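Local structure of HTH cro/C1-type domain-containing protein (Thermotoga maritima, 2WUS) at residues S2-E7 and Y76-E81; T11-R16 and K36-E41. The protein is RodZ, a membrane-anchored bacterial cell-shape protein that probably engages the actin homologue MreB through its cytoplasmic helix-turn-helix domain, the part described here. All coordinates share one frame; numbering follows the deposited sequence.

Interaction 1: residues S2-E7 and Y76-E81; sequences SEKWKE and YEEGKE
W5 inserts its indole against Y76 and G79 where the first and last helices of the helix-turn-helix domain, 3-17 and 69-84, pack nearly antiparallel (157° between the short axes). The NE1 N-H of W5 donates to Y76 O at 3.0 Å, with the acceptor in the indole plane and the donor on a carbonyl lone pair. Y76 O also takes a weak bond from K80 N, so the indole adds a second donor to a helical carbonyl. The two rings run almost parallel (13°) but are slid apart, with W5 CZ2 3.6 Å from Y76 CE1. G79 has no side chain, and its CA comes to 3.4 Å from W5 NE1. At the solvent side, K4 NZ meets E78 OE2 at 2.8 Å, nearly along the C-O axis, while E7 OE1 is a long partner at 3.8 Å. Replacing K4 by an alanine would probably leave E78 OE2 without its cross-helix cation and E7 and E78 without the charge between them. In the second shell, the side chains of W5 and Y76 both touch L45, and E78 OE1 is paired with K74. Y76 CG lies anti to its backbone N (chi1 170°); with the ring turned about chi2, its CD1 lies 3.3 Å from W5 NE1.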
ATOM      1  N   SER C   2       7.587  15.322 -24.328  1.00 72.59           N
ATOM      2  CA  SER C   2       7.136  15.336 -25.718  1.00 77.05           C
ATOM      3  C   SER C   2       8.323  15.221 -26.671  1.00 75.54           C
ATOM      4  O   SER C   2       8.491  14.205 -27.349  1.00 79.26           O
ATOM      5  CB  SER C   2       6.319  16.598 -26.015  1.00 78.72           C
ATOM      6  OG  SER C   2       5.844  16.601 -27.352  1.00 74.43           O
ATOM      7  N   GLU C   3       9.146  16.261 -26.733  1.00 69.61           N
ATOM      8  CA  GLU C   3      10.404  16.144 -27.451  1.00 65.16           C
ATOM      9  C   GLU C   3      11.275  15.188 -26.657  1.00 59.28           C
ATOM     10  O   GLU C   3      11.938  14.322 -27.220  1.00 59.98           O
ATOM     11  CB  GLU C   3      11.074  17.508 -27.629  1.00 71.07           C
ATOM     12  CG  GLU C   3      10.702  18.218 -28.942  1.00 85.11           C
ATOM     13  CD  GLU C   3       9.246  17.994 -29.365  1.00 91.38           C
ATOM     14  OE1 GLU C   3       9.020  17.613 -30.539  1.00 94.56           O
ATOM     15  OE2 GLU C   3       8.331  18.195 -28.533  1.00 83.80           O
ATOM     16  N   LYS C   4      11.230  15.324 -25.337  1.00 53.00           N
ATOM     17  CA  LYS C   4      11.952  14.423 -24.451  1.00 44.27           C
ATOM     18  C   LYS C   4      11.438  12.977 -24.487  1.00 34.80           C
ATOM     19  O   LYS C   4      12.215  12.043 -24.281  1.00 32.17           O
ATOM     20  CB  LYS C   4      11.946  14.965 -23.023  1.00 51.11           C
ATOM     21  CG  LYS C   4      13.306  15.450 -22.573  1.00 60.50           C
ATOM     22  CD  LYS C   4      13.278  16.912 -22.181  1.00 66.46           C
ATOM     23  CE  LYS C   4      14.620  17.579 -22.463  1.00 73.02           C
ATOM     24  NZ  LYS C   4      15.774  16.797 -21.932  1.00 74.22           N
ATOM     25  N   TRP C   5      10.138  12.794 -24.732  1.00 25.75           N
ATOM     26  CA  TRP C   5       9.572  11.459 -24.953  1.00 22.30           C
ATOM     27  C   TRP C   5      10.140  10.866 -26.252  1.00 32.36           C
ATOM     28  O   TRP C   5      10.553   9.702 -26.295  1.00 27.21           O
ATOM     29  CB  TRP C   5       8.040  11.501 -25.055  1.00 11.86           C
ATOM     30  CG  TRP C   5       7.284  11.692 -23.774  1.00 35.26           C
ATOM     31  CD1 TRP C   5       7.801  11.754 -22.504  1.00 40.68           C
ATOM     32  CD2 TRP C   5       5.865  11.844 -23.614  1.00 31.90           C
ATOM     33  NE1 TRP C   5       6.793  11.935 -21.584  1.00 36.51           N
ATOM     34  CE2 TRP C   5       5.583  11.990 -22.260  1.00 32.45           C
ATOM     35  CE3 TRP C   5       4.793  11.864 -24.529  1.00 39.56           C
ATOM     36  CZ2 TRP C   5       4.297  12.150 -21.758  1.00 29.21           C
ATOM     37  CZ3 TRP C   5       3.508  12.029 -24.032  1.00 37.96           C
ATOM     38  CH2 TRP C   5       3.271  12.167 -22.667  1.00 27.32           C
ATOM     39  N   LYS C   6      10.140  11.676 -27.310  1.00 38.60           N
ATOM     40  CA  LYS C   6      10.640  11.251 -28.608  1.00 34.49           C
ATOM     41  C   LYS C   6      12.060  10.734 -28.470  1.00 27.12           C
ATOM     42  O   LYS C   6      12.395   9.672 -28.986  1.00 27.08           O
ATOM     43  CB  LYS C   6      10.597  12.405 -29.606  1.00 40.60           C
ATOM     44  CG  LYS C   6       9.229  12.659 -30.212  1.00 51.90           C
ATOM     45  CD  LYS C   6       9.331  13.607 -31.406  1.00 57.29           C
ATOM     46  CE  LYS C   6       7.957  13.988 -31.921  1.00 66.85           C
ATOM     47  NZ  LYS C   6       7.204  12.797 -32.402  1.00 75.80           N
ATOM     48  N   GLU C   7      12.882  11.495 -27.760  1.00 12.90           N
ATOM     49  CA  GLU C   7      14.259  11.116 -27.484  1.00 25.98           C
ATOM     50  C   GLU C   7      14.299   9.895 -26.571  1.00 31.50           C
ATOM     51  O   GLU C   7      15.276   9.146 -26.538  1.00 18.47           O
ATOM     52  CB  GLU C   7      15.003  12.284 -26.841  1.00 21.30           C
ATOM     53  CG  GLU C   7      15.052  12.233 -25.336  1.00 43.22           C
ATOM     54  CD  GLU C   7      15.779  13.430 -24.739  1.00 66.87           C
ATOM     55  OE1 GLU C   7      15.307  14.576 -24.949  1.00 71.84           O
ATOM     56  OE2 GLU C   7      16.819  13.226 -24.061  1.00 68.91           O
ATOM     57  N   TYR C  76      10.995  10.268 -19.024  1.00 22.13           N
ATOM     58  CA  TYR C  76       9.552  10.222 -19.152  1.00 23.74           C
ATOM     59  C   TYR C  76       8.962  11.385 -18.368  1.00 27.91           C
ATOM     60  O   TYR C  76       8.035  12.040 -18.832  1.00 31.88           O
ATOM     61  CB  TYR C  76       8.933   8.883 -18.713  1.00 18.41           C
ATOM     62  CG  TYR C  76       7.412   8.962 -18.636  1.00 26.23           C
ATOM     63  CD1 TYR C  76       6.657   9.187 -19.776  1.00 44.10           C
ATOM     64  CD2 TYR C  76       6.735   8.853 -17.428  1.00 30.85           C
ATOM     65  CE1 TYR C  76       5.273   9.285 -19.727  1.00 49.83           C
ATOM     66  CE2 TYR C  76       5.346   8.950 -17.370  1.00 44.99           C
ATOM     67  CZ  TYR C  76       4.621   9.166 -18.528  1.00 50.76           C
ATOM     68  OH  TYR C  76       3.246   9.271 -18.505  1.00 52.59           O
ATOM     69  N   GLU C  77       9.531  11.663 -17.198  1.00 33.06           N
ATOM     70  CA  GLU C  77       8.963  12.675 -16.298  1.00 43.76           C
ATOM     71  C   GLU C  77       9.251  14.118 -16.727  1.00 34.33           C
ATOM     72  O   GLU C  77       8.404  14.997 -16.565  1.00 19.79           O
ATOM     73  CB  GLU C  77       9.378  12.431 -14.838  1.00 51.75           C
ATOM     74  CG  GLU C  77       8.244  12.645 -13.821  1.00 67.43           C
ATOM     75  CD  GLU C  77       7.193  11.535 -13.842  1.00 76.65           C
ATOM     76  OE1 GLU C  77       7.478  10.434 -13.322  1.00 76.29           O
ATOM     77  OE2 GLU C  77       6.080  11.765 -14.366  1.00 81.62           O
ATOM     78  N   GLU C  78      10.438  14.358 -17.275  1.00 40.65           N
ATOM     79  CA  GLU C  78      10.708  15.635 -17.918  1.00 43.93           C
ATOM     80  C   GLU C  78       9.652  15.809 -19.005  1.00 43.10           C
ATOM     81  O   GLU C  78       9.122  16.900 -19.213  1.00 44.60           O
ATOM     82  CB  GLU C  78      12.096  15.652 -18.566  1.00 52.13           C
ATOM     83  CG  GLU C  78      13.288  15.355 -17.657  1.00 66.97           C
ATOM     84  CD  GLU C  78      14.625  15.406 -18.409  1.00 81.34           C
ATOM     85  OE1 GLU C  78      15.585  14.710 -18.003  1.00 83.17           O
ATOM     86  OE2 GLU C  78      14.717  16.140 -19.419  1.00 85.54           O
ATOM     87  N   GLY C  79       9.350  14.716 -19.696  1.00 34.85           N
ATOM     88  CA  GLY C  79       8.440  14.766 -20.823  1.00 38.72           C
ATOM     89  C   GLY C  79       7.065  15.239 -20.404  1.00 49.55           C
ATOM     90  O   GLY C  79       6.377  15.938 -21.148  1.00 51.34           O
ATOM     91  N   LYS C  80       6.664  14.848 -19.201  1.00 54.82           N
ATOM     92  CA  LYS C  80       5.339  15.167 -18.699  1.00 59.28           C
ATOM     93  C   LYS C  80       5.279  16.656 -18.391  1.00 61.48           C
ATOM     94  O   LYS C  80       4.343  17.344 -18.799  1.00 60.42           O
ATOM     95  CB  LYS C  80       5.016  14.327 -17.456  1.00 65.98           C
ATOM     96  CG  LYS C  80       3.548  14.351 -17.038  1.00 75.75           C
ATOM     97  CD  LYS C  80       3.320  13.620 -15.719  1.00 84.05           C
ATOM     98  CE  LYS C  80       2.016  14.074 -15.065  1.00 90.40           C
ATOM     99  NZ  LYS C  80       1.835  13.518 -13.692  1.00 92.63           N
ATOM    100  N   GLU C  81       6.297  17.146 -17.686  1.00 59.68           N
ATOM    101  CA  GLU C  81       6.399  18.561 -17.344  1.00 53.95           C
ATOM    102  C   GLU C  81       6.607  19.390 -18.606  1.00 50.74           C
ATOM    103  O   GLU C  81       6.362  20.595 -18.614  1.00 49.97           O
ATOM    104  CB  GLU C  81       7.545  18.791 -16.350  1.00 65.26           C
ATOM    105  CG  GLU C  81       7.116  19.395 -15.011  1.00 83.05           C
ATOM    106  CD  GLU C  81       8.187  19.258 -13.929  1.00 93.55           C
ATOM    107  OE1 GLU C  81       8.289  20.158 -13.060  1.00 95.41           O
ATOM    108  OE2 GLU C  81       8.926  18.248 -13.950  1.00 92.50           O
TER

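Interaction 2: residues T11-R16 and K36-E41; sequences TFRKKR and KLKRIE
R13 and E41 bring their CA atoms to 5.6 Å where helix 3-17 meets helix 34-42, the two short axes lying 9.5 Å apart at closest and 115° apart in direction. Helix 34-42 follows helix 23-29 as the second helix of the helix-turn-helix, the position of the recognition helix in Cro/C1-type DNA-binding relatives. E41 points from it towards helix 3-17, its chain extended beyond CG, and its buried carboxylate is gripped side-on by R16. R16 NE donates to E41 OE1 at 2.8 Å and R16 NH1 to E41 OE2 at the same length, the latter on the syn lone pair. The guanidinium and carboxylate planes are 29° apart, so the fork is nearly coplanar. A comparable buried Arg-Glu pair is known in the phage 434 repressor. R13 contributes differently: its NE lies 3.5 Å from E41 OE2, but the oxygen is well out of the guanidinium plane, so the attraction is one of charge alone. Y61 OH also bonds to E41 OE1, and R16 NH2 to I21 O, fixing both partners of the fork. Y61 stacks on F12 as well, tying this charged site to the apolar core. There I40 CG2 approaches F12 CD2 to 3.8 Å. On the outer side, R13 NH1 sits 3.6 Å from K38 NZ, a like-charge pair probably eased by E42, whose OE2 pairs with K38 NZ.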
ATOM      1  N   THR C  11      15.954   6.393 -27.917  1.00 33.99           N
ATOM      2  CA  THR C  11      17.039   5.662 -27.283  1.00 33.92           C
ATOM      3  C   THR C  11      16.700   4.185 -27.240  1.00 28.45           C
ATOM      4  O   THR C  11      17.568   3.332 -27.460  1.00 27.09           O
ATOM      5  CB  THR C  11      17.345   6.177 -25.862  1.00 42.14           C
ATOM      6  OG1 THR C  11      17.507   7.597 -25.895  1.00 43.99           O
ATOM      7  CG2 THR C  11      18.627   5.547 -25.324  1.00 45.09           C
ATOM      8  N   PHE C  12      15.433   3.894 -26.951  1.00 25.27           N
ATOM      9  CA  PHE C  12      14.927   2.524 -26.927  1.00 27.26           C
ATOM     10  C   PHE C  12      15.111   1.857 -28.277  1.00 24.51           C
ATOM     11  O   PHE C  12      15.713   0.782 -28.363  1.00 24.19           O
ATOM     12  CB  PHE C  12      13.437   2.488 -26.571  1.00 40.28           C
ATOM     13  CG  PHE C  12      13.154   2.558 -25.099  1.00 45.94           C
ATOM     14  CD1 PHE C  12      13.703   1.632 -24.230  1.00 42.23           C
ATOM     15  CD2 PHE C  12      12.315   3.540 -24.589  1.00 45.65           C
ATOM     16  CE1 PHE C  12      13.436   1.690 -22.880  1.00 41.68           C
ATOM     17  CE2 PHE C  12      12.047   3.602 -23.245  1.00 39.73           C
ATOM     18  CZ  PHE C  12      12.609   2.675 -22.386  1.00 38.66           C
ATOM     19  N   ARG C  13      14.575   2.489 -29.325  1.00 18.79           N
ATOM     20  CA  ARG C  13      14.680   1.938 -30.670  1.00 28.90           C
ATOM     21  C   ARG C  13      16.136   1.650 -30.950  1.00 32.62           C
ATOM     22  O   ARG C  13      16.495   0.526 -31.293  1.00 30.69           O
ATOM     23  CB  ARG C  13      14.117   2.897 -31.724  1.00 36.31           C
ATOM     24  CG  ARG C  13      14.456   2.532 -33.180  1.00 33.69           C
ATOM     25  CD  ARG C  13      13.504   3.202 -34.193  1.00 48.98           C
ATOM     26  NE  ARG C  13      12.350   2.352 -34.521  1.00 68.90           N
ATOM     27  CZ  ARG C  13      11.207   2.773 -35.073  1.00 72.16           C
ATOM     28  NH1 ARG C  13      10.236   1.900 -35.322  1.00 75.51           N
ATOM     29  NH2 ARG C  13      11.022   4.055 -35.372  1.00 64.03           N
ATOM     30  N   LYS C  14      16.972   2.666 -30.755  1.00 31.25           N
ATOM     31  CA  LYS C  14      18.394   2.578 -31.076  1.00 42.32           C
ATOM     32  C   LYS C  14      19.100   1.460 -30.320  1.00 43.64           C
ATOM     33  O   LYS C  14      19.985   0.790 -30.865  1.00 44.42           O
ATOM     34  CB  LYS C  14      19.095   3.916 -30.821  1.00 55.23           C
ATOM     35  CG  LYS C  14      20.609   3.859 -30.960  1.00 71.18           C
ATOM     36  CD  LYS C  14      21.242   5.220 -30.706  1.00 81.19           C
ATOM     37  CE  LYS C  14      22.763   5.138 -30.686  1.00 83.71           C
ATOM     38  NZ  LYS C  14      23.380   6.449 -30.317  1.00 84.79           N
ATOM     39  N   LYS C  15      18.704   1.259 -29.068  1.00 37.30           N
ATOM     40  CA  LYS C  15      19.368   0.279 -28.218  1.00 38.29           C
ATOM     41  C   LYS C  15      18.883  -1.133 -28.510  1.00 39.09           C
ATOM     42  O   LYS C  15      19.603  -2.109 -28.294  1.00 36.12           O
ATOM     43  CB  LYS C  15      19.139   0.614 -26.749  1.00 36.14           C
ATOM     44  CG  LYS C  15      20.334   0.348 -25.873  1.00 29.95           C
ATOM     45  CD  LYS C  15      20.584  -1.120 -25.682  1.00 28.77           C
ATOM     46  CE  LYS C  15      22.079  -1.383 -25.571  1.00 45.62           C
ATOM     47  NZ  LYS C  15      22.781  -0.362 -24.737  1.00 51.72           N
ATOM     48  N   ARG C  16      17.653  -1.246 -28.995  1.00 36.80           N
ATOM     49  CA  ARG C  16      17.114  -2.554 -29.312  1.00 34.20           C
ATOM     50  C   ARG C  16      17.781  -3.072 -30.578  1.00 39.99           C
ATOM     51  O   ARG C  16      18.168  -4.238 -30.667  1.00 32.45           O
ATOM     52  CB  ARG C  16      15.600  -2.485 -29.491  1.00 20.86           C
ATOM     53  CG  ARG C  16      14.972  -3.826 -29.808  1.00 23.93           C
ATOM     54  CD  ARG C  16      13.473  -3.708 -29.873  1.00 24.15           C
ATOM     55  NE  ARG C  16      13.074  -2.557 -30.664  1.00 24.70           N
ATOM     56  CZ  ARG C  16      13.054  -2.547 -31.993  1.00 36.31           C
ATOM     57  NH1 ARG C  16      12.672  -1.455 -32.643  1.00 35.67           N
ATOM     58  NH2 ARG C  16      13.419  -3.633 -32.669  1.00 37.54           N
ATOM     59  N   LYS C  36       2.286  -1.494 -28.388  1.00 17.69           N
ATOM     60  CA  LYS C  36       2.705  -0.577 -27.320  1.00 16.37           C
ATOM     61  C   LYS C  36       4.185  -0.155 -27.396  1.00 19.99           C
ATOM     62  O   LYS C  36       4.499   1.037 -27.280  1.00 20.21           O
ATOM     63  CB  LYS C  36       2.402  -1.181 -25.939  1.00 16.28           C
ATOM     64  CG  LYS C  36       0.927  -1.466 -25.672  1.00 18.32           C
ATOM     65  CD  LYS C  36       0.569  -1.270 -24.197  1.00 16.18           C
ATOM     66  CE  LYS C  36      -0.086  -2.514 -23.593  1.00 16.93           C
ATOM     67  NZ  LYS C  36      -1.579  -2.474 -23.598  1.00 21.90           N
ATOM     68  N   LEU C  37       5.090  -1.121 -27.576  1.00 11.77           N
ATOM     69  CA  LEU C  37       6.499  -0.791 -27.792  1.00 22.00           C
ATOM     70  C   LEU C  37       6.690   0.145 -29.001  1.00 24.95           C
ATOM     71  O   LEU C  37       7.467   1.097 -28.920  1.00 32.75           O
ATOM     72  CB  LEU C  37       7.405  -2.039 -27.903  1.00  5.12           C
ATOM     73  CG  LEU C  37       7.445  -3.147 -26.831  1.00  8.85           C
ATOM     74  CD1 LEU C  37       8.407  -4.286 -27.181  1.00  4.79           C
ATOM     75  CD2 LEU C  37       7.800  -2.634 -25.474  1.00  9.29           C
ATOM     76  N   LYS C  38       5.996  -0.107 -30.112  1.00 18.91           N
ATOM     77  CA  LYS C  38       6.174   0.759 -31.278  1.00 28.20           C
ATOM     78  C   LYS C  38       5.909   2.189 -30.859  1.00 17.48           C
ATOM     79  O   LYS C  38       6.785   3.050 -30.935  1.00 19.67           O
ATOM     80  CB  LYS C  38       5.257   0.381 -32.445  1.00 41.49           C
ATOM     81  CG  LYS C  38       5.542   1.178 -33.736  1.00 52.69           C
ATOM     82  CD  LYS C  38       6.035   0.280 -34.892  1.00 67.76           C
ATOM     83  CE  LYS C  38       7.221   0.880 -35.685  1.00 70.30           C
ATOM     84  NZ  LYS C  38       6.876   2.083 -36.512  1.00 67.29           N
ATOM     85  N   ARG C  39       4.693   2.429 -30.397  1.00  9.72           N
ATOM     86  CA  ARG C  39       4.313   3.739 -29.886  1.00 15.66           C
ATOM     87  C   ARG C  39       5.394   4.335 -28.978  1.00 13.96           C
ATOM     88  O   ARG C  39       5.827   5.466 -29.175  1.00 24.87           O
ATOM     89  CB  ARG C  39       2.956   3.653 -29.168  1.00 16.40           C
ATOM     90  CG  ARG C  39       1.865   2.952 -29.995  1.00 19.89           C
ATOM     91  CD  ARG C  39       0.471   3.310 -29.515  1.00 24.27           C
ATOM     92  NE  ARG C  39       0.456   4.664 -28.963  1.00 29.94           N
ATOM     93  CZ  ARG C  39      -0.600   5.238 -28.393  1.00 26.03           C
ATOM     94  NH1 ARG C  39      -0.491   6.469 -27.908  1.00 28.02           N
ATOM     95  NH2 ARG C  39      -1.755   4.586 -28.299  1.00 13.25           N
ATOM     96  N   ILE C  40       5.844   3.570 -27.994  1.00 12.73           N
ATOM     97  CA  ILE C  40       6.868   4.055 -27.069  1.00 13.03           C
ATOM     98  C   ILE C  40       8.102   4.567 -27.798  1.00 23.50           C
ATOM     99  O   ILE C  40       8.716   5.559 -27.381  1.00 19.53           O
ATOM    100  CB  ILE C  40       7.279   2.962 -26.074  1.00 12.13           C
ATOM    101  CG1 ILE C  40       6.219   2.842 -24.979  1.00 14.42           C
ATOM    102  CG2 ILE C  40       8.630   3.267 -25.477  1.00  6.57           C
ATOM    103  CD1 ILE C  40       6.406   1.642 -24.110  1.00 14.57           C
ATOM    104  N   GLU C  41       8.455   3.890 -28.893  1.00 25.21           N
ATOM    105  CA  GLU C  41       9.675   4.198 -29.616  1.00 17.23           C
ATOM    106  C   GLU C  41       9.516   5.468 -30.453  1.00 21.09           C
ATOM    107  O   GLU C  41      10.432   6.301 -30.540  1.00 20.72           O
ATOM    108  CB  GLU C  41      10.120   3.006 -30.464  1.00 18.19           C
ATOM    109  CG  GLU C  41      10.629   1.808 -29.660  1.00 28.87           C
ATOM    110  CD  GLU C  41      11.397   0.782 -30.516  1.00 38.47           C
ATOM    111  OE1 GLU C  41      12.290   0.092 -29.970  1.00 34.91           O
ATOM    112  OE2 GLU C  41      11.114   0.660 -31.730  1.00 36.90           O
TER

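How the interactions relate
Both interactions use helix 3-17, at successive positions: residues 2-7 pair it with the last helix, 69-84, and residues 11-16 with helix 34-42. Interaction 2 is the more deeply placed, its centre about 6 Å from the centre of the chain against about 10 Å for interaction 1, yet the areas buried are almost equal (313 and 310 Å²). Interaction 1, partly buried, keeps its aromatic rings inward and has its ion pairs among more exposed residues, whereas interaction 2 buries a charged fork beside its apolar contact. The two centres lie about 14 Å apart, and interaction 2 falls between the segments of interaction 1 in sequence.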